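Hypothetical protein PA0115 (Pseudomonas aeruginosa, PDB 1XEB) is a GNAT-fold protein of the ElaA family that probably transfers an acyl group, such as acetyl from acetyl-CoA, to an amine of a still undefined substrate. Local coordinates at residues Y128-T134 with I145-A150. Residues are numbered along the deposited sequence; the frame is centred on the assembly and turned at random.
Sequences YGFVAVT and IGMRRA
Residues 145-149, the last part of strand 142-149, run antiparallel to the short edge strand 130-132, their axes 140° apart and 4.3 Å at closest approach. Ile-145 CD1 packs 3.8 Å from Ala-132 CB. Gly-146 bonds through both backbone groups: its N donates to Thr-134 OG1 (2.8 Å), its O accepts from Val-133 N (2.7 Å). Met-147, a selenomethionine, forms a non-hydrogen-bonded pair with Ala-132 (CA-CA 4.4 Å) and sets CB 3.9 Å from Phe-130 CB, on the face covered by helix 122-126. Arg-148 and Val-131 make the hydrogen-bonded pair, N to O 3.0 Å in each direction. Arg-149 lays CB over the Phe-130 ring (3.5 Å from the centroid, CH-pi), and its extended chain carries NE to Tyr-128 O (2.5 Å, very short). That carbonyl precedes Gly-129 (phi 93°), which closes a Schellman motif. At Ala-150 the terminal OXT salt-bridges Arg-148 NH2 (2.8 Å). Strand 142-149 also pairs with 113-118, so backbone bonding joins the edge strand to the GNAT sheet, while side chains supply both outermost hydrogen bonds.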
loop_
_atom_site.group_PDB
_atom_site.type_symbol
_atom_site.label_atom_id
_atom_site.label_comp_id
_atom_site.label_asym_id
_atom_site.label_seq_id
_atom_site.Cartn_x
_atom_site.Cartn_y
_atom_site.Cartn_z
ATOM N N TYR A 128 12.691 -3.996 -7.526
ATOM C CA TYR A 128 12.203 -4.858 -6.460
ATOM C C TYR A 128 11.742 -6.150 -7.109
ATOM O O TYR A 128 11.153 -7.017 -6.473
ATOM C CB TYR A 128 11.057 -4.190 -5.718
ATOM C CG TYR A 128 11.503 -3.311 -4.583
ATOM C CD1 TYR A 128 11.531 -3.799 -3.278
ATOM C CD2 TYR A 128 11.856 -1.984 -4.802
ATOM C CE1 TYR A 128 11.889 -2.980 -2.213
ATOM C CE2 TYR A 128 12.217 -1.153 -3.745
ATOM C CZ TYR A 128 12.228 -1.654 -2.454
ATOM O OH TYR A 128 12.537 -0.831 -1.395
ATOM N N GLY A 129 12.014 -6.260 -8.399
ATOM C CA GLY A 129 11.645 -7.460 -9.110
ATOM C C GLY A 129 10.300 -7.431 -9.788
ATOM O O GLY A 129 9.843 -8.459 -10.290
ATOM N N PHE A 130 9.653 -6.276 -9.811
ATOM C CA PHE A 130 8.356 -6.185 -10.468
ATOM C C PHE A 130 8.549 -5.993 -11.971
ATOM O O PHE A 130 9.503 -5.353 -12.397
ATOM C CB PHE A 130 7.544 -5.025 -9.889
ATOM C CG PHE A 130 6.951 -5.310 -8.530
ATOM C CD1 PHE A 130 5.672 -5.843 -8.412
ATOM C CD2 PHE A 130 7.670 -5.031 -7.371
ATOM C CE1 PHE A 130 5.108 -6.092 -7.146
ATOM C CE2 PHE A 130 7.127 -5.273 -6.117
ATOM C CZ PHE A 130 5.838 -5.806 -6.001
ATOM N N VAL A 131 7.647 -6.569 -12.767
ATOM C CA VAL A 131 7.698 -6.438 -14.222
ATOM C C VAL A 131 6.319 -6.014 -14.713
ATOM O O VAL A 131 5.308 -6.404 -14.137
ATOM C CB VAL A 131 8.091 -7.778 -14.903
ATOM C CG1 VAL A 131 8.083 -7.621 -16.429
ATOM C CG2 VAL A 131 9.477 -8.215 -14.433
ATOM N N ALA A 132 6.281 -5.219 -15.775
ATOM C CA ALA A 132 5.017 -4.735 -16.335
ATOM C C ALA A 132 4.091 -5.859 -16.806
ATOM O O ALA A 132 4.541 -6.801 -17.465
ATOM C CB ALA A 132 5.301 -3.784 -17.492
ATOM N N VAL A 133 2.805 -5.770 -16.467
ATOM C CA VAL A 133 1.848 -6.799 -16.905
ATOM C C VAL A 133 0.594 -6.263 -17.589
ATOM O O VAL A 133 -0.277 -7.029 -17.966
ATOM C CB VAL A 133 1.402 -7.721 -15.738
ATOM C CG1 VAL A 133 2.476 -8.786 -15.476
ATOM C CG2 VAL A 133 1.138 -6.880 -14.484
ATOM N N THR A 134 0.495 -4.950 -17.736
ATOM C CA THR A 134 -0.657 -4.356 -18.401
ATOM C C THR A 134 -0.164 -3.211 -19.264
ATOM O O THR A 134 0.999 -2.834 -19.193
ATOM C CB THR A 134 -1.702 -3.784 -17.395
ATOM O OG1 THR A 134 -1.132 -2.679 -16.681
ATOM C CG2 THR A 134 -2.141 -4.853 -16.414
ATOM N N ILE A 145 0.418 1.641 -14.398
ATOM C CA ILE A 145 0.719 0.422 -15.108
ATOM C C ILE A 145 0.796 -0.685 -14.069
ATOM O O ILE A 145 1.429 -0.535 -13.040
ATOM C CB ILE A 145 2.064 0.587 -15.879
ATOM C CG1 ILE A 145 2.378 -0.657 -16.693
ATOM C CG2 ILE A 145 3.198 0.879 -14.905
ATOM C CD1 ILE A 145 3.522 -0.422 -17.674
ATOM N N GLY A 146 0.119 -1.791 -14.328
ATOM C CA GLY A 146 0.142 -2.880 -13.380
ATOM C C GLY A 146 1.410 -3.690 -13.510
ATOM O O GLY A 146 1.825 -4.046 -14.610
HETATM N N MSE A 147 2.011 -4.001 -12.368
HETATM C CA MSE A 147 3.244 -4.763 -12.330
HETATM C C MSE A 147 3.127 -5.877 -11.314
HETATM O O MSE A 147 2.475 -5.712 -10.278
HETATM C CB MSE A 147 4.407 -3.842 -11.940
HETATM C CG MSE A 147 4.484 -2.565 -12.766
HETATM SE SE MSE A 147 6.001 -1.425 -12.323
HETATM C CE MSE A 147 7.368 -2.466 -13.224
ATOM N N ARG A 148 3.742 -7.020 -11.608
ATOM C CA ARG A 148 3.720 -8.126 -10.664
ATOM C C ARG A 148 5.128 -8.644 -10.446
ATOM O O ARG A 148 5.973 -8.583 -11.334
ATOM C CB ARG A 148 2.809 -9.266 -11.138
ATOM C CG ARG A 148 3.311 -10.005 -12.346
ATOM C CD ARG A 148 3.581 -11.454 -12.019
ATOM N NE ARG A 148 2.393 -12.143 -11.541
ATOM C CZ ARG A 148 2.316 -13.460 -11.367
ATOM N NH1 ARG A 148 1.192 -14.011 -10.915
ATOM N NH2 ARG A 148 3.360 -14.228 -11.659
ATOM N N ARG A 149 5.360 -9.156 -9.246
ATOM C CA ARG A 149 6.651 -9.664 -8.858
ATOM C C ARG A 149 6.638 -11.165 -8.628
ATOM O O ARG A 149 5.831 -11.667 -7.855
ATOM C CB ARG A 149 7.101 -8.947 -7.582
ATOM C CG ARG A 149 8.377 -9.476 -6.966
ATOM C CD ARG A 149 8.686 -8.705 -5.697
ATOM N NE ARG A 149 10.070 -8.880 -5.275
ATOM C CZ ARG A 149 10.489 -9.833 -4.456
ATOM N NH1 ARG A 149 11.773 -9.904 -4.144
ATOM N NH2 ARG A 149 9.624 -10.696 -3.937
ATOM N N ALA A 150 7.550 -11.858 -9.313
ATOM C CA ALA A 150 7.744 -13.308 -9.214
ATOM C C ALA A 150 6.466 -14.131 -9.137
ATOM O O ALA A 150 6.253 -14.768 -8.074
ATOM C CB ALA A 150 8.633 -13.630 -8.015
ATOM O OXT ALA A 150 5.708 -14.132 -10.143
#